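PDB 2EZV: type II restriction enzyme SfiI, which recognises the DNA sequence 5'-GGCCN(5)GGCC-3' as a tetramer and cleaves both strands within it, leaving fragments with terminal 5'-phosphates. Local coordinates for the interface of chains A and B and the interface of chains A and C. Numbering follows the deposited sequence. Chains: chain A/B/C, Type II restriction enzyme SfiI.

Contact 1: the interface of chains A and B. Residues chain A 22-23, 26, 67, 86; chain B 68, 87, 92.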
loop_
_atom_site.group_PDB
_atom_site.type_symbol
_atom_site.label_atom_id
_atom_site.label_comp_id
_atom_site.label_asym_id
_atom_site.label_seq_id
_atom_site.Cartn_x
_atom_site.Cartn_y
_atom_site.Cartn_z
ATOM N N ARG A 22 0.654 -17.582 -12.930
ATOM C CA ARG A 22 0.919 -16.659 -14.027
ATOM C C ARG A 22 1.234 -15.251 -13.519
ATOM O O ARG A 22 2.098 -14.568 -14.063
ATOM C CB ARG A 22 -0.280 -16.592 -14.979
ATOM C CG ARG A 22 -0.043 -15.653 -16.159
ATOM C CD ARG A 22 1.077 -16.186 -17.062
ATOM N NE ARG A 22 1.369 -15.306 -18.190
ATOM C CZ ARG A 22 2.104 -14.202 -18.105
ATOM N NH1 ARG A 22 2.622 -13.850 -16.941
ATOM N NH2 ARG A 22 2.316 -13.451 -19.178
ATOM N N THR A 23 0.528 -14.817 -12.482
ATOM C CA THR A 23 0.742 -13.487 -11.915
ATOM C C THR A 23 2.137 -13.396 -11.317
ATOM O O THR A 23 2.845 -12.403 -11.491
ATOM C CB THR A 23 -0.278 -13.181 -10.791
ATOM O OG1 THR A 23 -1.606 -13.230 -11.323
ATOM C CG2 THR A 23 -0.022 -11.803 -10.193
ATOM N N GLN A 26 5.042 -13.143 -13.879
ATOM C CA GLN A 26 5.216 -11.811 -14.437
ATOM C C GLN A 26 6.003 -10.960 -13.457
ATOM O O GLN A 26 6.863 -10.178 -13.860
ATOM C CB GLN A 26 3.861 -11.143 -14.700
ATOM C CG GLN A 26 3.368 -11.317 -16.117
ATOM C CD GLN A 26 3.869 -10.255 -17.061
ATOM O OE1 GLN A 26 3.660 -10.341 -18.258
ATOM N NE2 GLN A 26 4.516 -9.237 -16.525
ATOM N N THR A 67 -3.076 -8.650 -4.466
ATOM C CA THR A 67 -4.466 -8.331 -4.753
ATOM C C THR A 67 -5.263 -8.156 -3.460
ATOM O O THR A 67 -4.860 -8.638 -2.407
ATOM C CB THR A 67 -5.149 -9.460 -5.554
ATOM O OG1 THR A 67 -5.150 -10.660 -4.769
ATOM C CG2 THR A 67 -4.417 -9.716 -6.863
ATOM N N LEU A 86 -9.030 -13.305 -4.424
ATOM C CA LEU A 86 -8.496 -13.489 -5.765
ATOM C C LEU A 86 -9.617 -13.380 -6.786
ATOM O O LEU A 86 -10.445 -14.290 -6.913
ATOM C CB LEU A 86 -7.838 -14.863 -5.893
ATOM C CG LEU A 86 -7.296 -15.206 -7.280
ATOM C CD1 LEU A 86 -6.224 -14.183 -7.659
ATOM C CD2 LEU A 86 -6.726 -16.616 -7.281
ATOM N N TYR B 68 -2.404 -5.922 -8.592
ATOM C CA TYR B 68 -1.101 -5.762 -9.241
ATOM C C TYR B 68 -1.009 -4.492 -10.090
ATOM O O TYR B 68 -1.270 -4.522 -11.291
ATOM C CB TYR B 68 -0.878 -6.999 -10.116
ATOM C CG TYR B 68 0.507 -7.206 -10.682
ATOM C CD1 TYR B 68 0.799 -8.362 -11.411
ATOM C CD2 TYR B 68 1.530 -6.271 -10.482
ATOM C CE1 TYR B 68 2.078 -8.589 -11.928
ATOM C CE2 TYR B 68 2.816 -6.486 -10.994
ATOM C CZ TYR B 68 3.082 -7.650 -11.714
ATOM O OH TYR B 68 4.352 -7.895 -12.200
ATOM N N PRO B 87 -5.419 -10.617 -12.813
ATOM C CA PRO B 87 -5.200 -12.056 -12.992
ATOM C C PRO B 87 -6.503 -12.783 -13.300
ATOM O O PRO B 87 -7.551 -12.453 -12.749
ATOM C CB PRO B 87 -4.588 -12.485 -11.659
ATOM C CG PRO B 87 -5.132 -11.506 -10.689
ATOM C CD PRO B 87 -5.098 -10.191 -11.440
ATOM N N LEU B 92 -3.101 -13.061 -17.625
ATOM C CA LEU B 92 -2.893 -11.912 -16.750
ATOM C C LEU B 92 -3.122 -10.685 -17.634
ATOM O O LEU B 92 -2.224 -10.224 -18.350
ATOM C CB LEU B 92 -1.474 -11.908 -16.199
ATOM C CG LEU B 92 -1.143 -10.724 -15.301
ATOM C CD1 LEU B 92 -1.982 -10.795 -14.027
ATOM C CD2 LEU B 92 0.356 -10.750 -14.975
#

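Contact 2: the interface of chains A and C. Residues chain A 75-77; chain C 42, 47-49, 52-53.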
loop_
_atom_site.group_PDB
_atom_site.type_symbol
_atom_site.label_atom_id
_atom_site.label_comp_id
_atom_site.label_asym_id
_atom_site.label_seq_id
_atom_site.Cartn_x
_atom_site.Cartn_y
_atom_site.Cartn_z
ATOM N N ALA A 75 1.102 -16.642 10.254
ATOM C CA ALA A 75 2.479 -16.684 10.758
ATOM C C ALA A 75 2.976 -18.127 10.737
ATOM O O ALA A 75 2.215 -19.052 11.027
ATOM C CB ALA A 75 2.544 -16.132 12.171
ATOM N N GLY A 76 4.246 -18.324 10.391
ATOM C CA GLY A 76 4.774 -19.678 10.346
ATOM C C GLY A 76 6.002 -19.893 9.480
ATOM O O GLY A 76 6.626 -18.934 9.014
ATOM N N PHE A 77 6.341 -21.165 9.265
ATOM C CA PHE A 77 7.508 -21.532 8.470
ATOM C C PHE A 77 7.296 -21.490 6.965
ATOM O O PHE A 77 7.412 -22.511 6.286
ATOM C CB PHE A 77 8.024 -22.927 8.855
ATOM C CG PHE A 77 8.857 -22.949 10.107
ATOM C CD1 PHE A 77 8.276 -23.211 11.344
ATOM C CD2 PHE A 77 10.229 -22.691 10.050
ATOM C CE1 PHE A 77 9.052 -23.219 12.516
ATOM C CE2 PHE A 77 11.015 -22.693 11.210
ATOM C CZ PHE A 77 10.423 -22.959 12.448
ATOM N N THR C 42 -0.012 -20.447 17.778
ATOM C CA THR C 42 0.536 -21.069 16.580
ATOM C C THR C 42 1.282 -22.364 16.876
ATOM O O THR C 42 2.254 -22.368 17.625
ATOM C CB THR C 42 1.485 -20.114 15.846
ATOM O OG1 THR C 42 0.779 -18.913 15.514
ATOM C CG2 THR C 42 2.018 -20.764 14.578
ATOM N N SER C 47 9.970 -27.288 18.044
ATOM C CA SER C 47 10.829 -26.126 18.287
ATOM C C SER C 47 11.026 -25.164 17.119
ATOM O O SER C 47 10.274 -25.187 16.142
ATOM C CB SER C 47 12.194 -26.599 18.796
ATOM N N GLY C 48 12.040 -24.307 17.255
ATOM C CA GLY C 48 12.375 -23.332 16.226
ATOM C C GLY C 48 11.318 -22.307 15.848
ATOM O O GLY C 48 11.646 -21.223 15.365
ATOM N N GLU C 49 10.053 -22.648 16.062
ATOM C CA GLU C 49 8.933 -21.773 15.733
ATOM C C GLU C 49 9.013 -20.330 16.228
ATOM O O GLU C 49 8.766 -19.402 15.459
ATOM C CB GLU C 49 7.625 -22.387 16.238
ATOM C CG GLU C 49 6.939 -23.287 15.232
ATOM C CD GLU C 49 6.300 -22.520 14.091
ATOM O OE1 GLU C 49 5.829 -23.161 13.125
ATOM O OE2 GLU C 49 6.264 -21.274 14.162
ATOM N N VAL C 52 10.719 -17.626 14.162
ATOM C CA VAL C 52 9.955 -17.247 12.982
ATOM C C VAL C 52 8.676 -16.503 13.345
ATOM O O VAL C 52 8.197 -15.664 12.575
ATOM C CB VAL C 52 9.616 -18.491 12.127
ATOM C CG1 VAL C 52 8.806 -18.088 10.914
ATOM C CG2 VAL C 52 10.908 -19.183 11.687
ATOM N N LEU C 53 8.121 -16.805 14.510
ATOM C CA LEU C 53 6.921 -16.113 14.947
ATOM C C LEU C 53 7.303 -14.680 15.322
ATOM O O LEU C 53 6.594 -13.733 14.993
ATOM C CB LEU C 53 6.290 -16.827 16.142
ATOM C CG LEU C 53 5.770 -18.231 15.822
ATOM C CD1 LEU C 53 5.191 -18.881 17.076
ATOM C CD2 LEU C 53 4.714 -18.134 14.727
#

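Contact 1: the interface of chains A and B
A:Gln26 and B:Leu92 meet at the heart of this patch, where helix 10-41 of one SfiI subunit packs against loops of its two-fold mate in the tetramer. The contacts given are mainly van der Waals packing. B:Leu92, whose fork branches both reach the helix, hides 61 Å² here, the largest share of any residue in the patch. Its CD2 lies 3.3 Å from CG of A:Gln26, on the aliphatic stem rather than the amide; the glutamine chain bends at chi2 (-87°), turning its polar end past the leucine. The other branch, CD1, approaches OG1 of A:Thr23 at 3.7 Å. One turn before A:Gln26, CG of A:Arg22 rests 4.0 Å from CB of B:Leu92, the two side chains crossing at about a right angle; the arginine thus lends its CG methylene to the apolar contact, while a bend at chi2 (66°) brings its guanidinium back alongside the A:Gln26 side chain.

B:Tyr68 adds an aromatic ring to the packing. Its CD1 touches CG2 of A:Thr23 at 3.7 Å, and the two side chains run past each other in opposite directions. That threonine methyl stands anti to its own backbone nitrogen, which leaves OG1 (chi1 -60°) on the side of B:Pro87. Threonine suits the place because its methyl packs on B:Tyr68 while its hydroxyl oxygen lies by B:Pro87 and B:Leu92. At the margin the rigid B:Pro87 ring turns toward strand 80-86, its CG 4.2 Å from CD1 of A:Leu86.

Contact 2: the interface of chains A and C
A:Phe77 lies against the start of helix 49-62 of chain C, on the loop that leads into the metal-binding A:Asp79 of the PD-(D/E)XK nuclease core, the catalytic fold of SfiI. Ring contacts dominate. C:Val52 places CG2 over one face of the phenylalanine, 4.0 Å from the ring centroid, in a CH-pi contact; beta-branching lets its other methyl, CG1, point toward A:Gly76. C:Glu49 comes to the ring's edge, its CG in the ring plane and 3.4 Å from CE1. Bent at chi2 (-73°), the glutamate folds back along that edge, and its carboxylate plane stands 80° from the ring, so the two flat groups are nearly perpendicular rather than stacked. The backbone of C:Gly48 closes on the ring tip, with its carbonyl carbon 3.6 Å from CZ. Replacing A:Phe77 by an alanine is likely to leave the C:Val52 methyl without its aromatic face, open a gap between loop and helix start, and free the C:Glu49 stem to turn.

Smaller aliphatic contacts extend the patch. CB of A:Ala75 meets CD2 of C:Leu53 at 3.9 Å, a short side chain admitting the longer one.

Backbone shape matters between these groups. A:Gly76 adopts an extended conformation with phi 158°, readily available to a residue lacking CB, and lets the chain run close beside C:Val52. CG2 of C:Thr42 lies 3.9 Å from the carbonyl O of A:Ala75.

Contact 1 and contact 2 have centres about 28 Å apart and share no residue of chain A, so one subunit can hold two neighbours at once, as a tetramer requires. Parts of both lie close in sequence to the metal-binding residues. The chain A loop of contact 2 runs into metal-binding A:Asp79 and strand 80-86, whose last residue, A:Leu86, takes part in contact 1, while the B:Leu92 loop of that contact precedes strand 93-104, which carries B:Asp100. Assembly could therefore help to position the metal site, although the structure alone does not show such coupling. Two-fold symmetry repeats each contact with its chains exchanged.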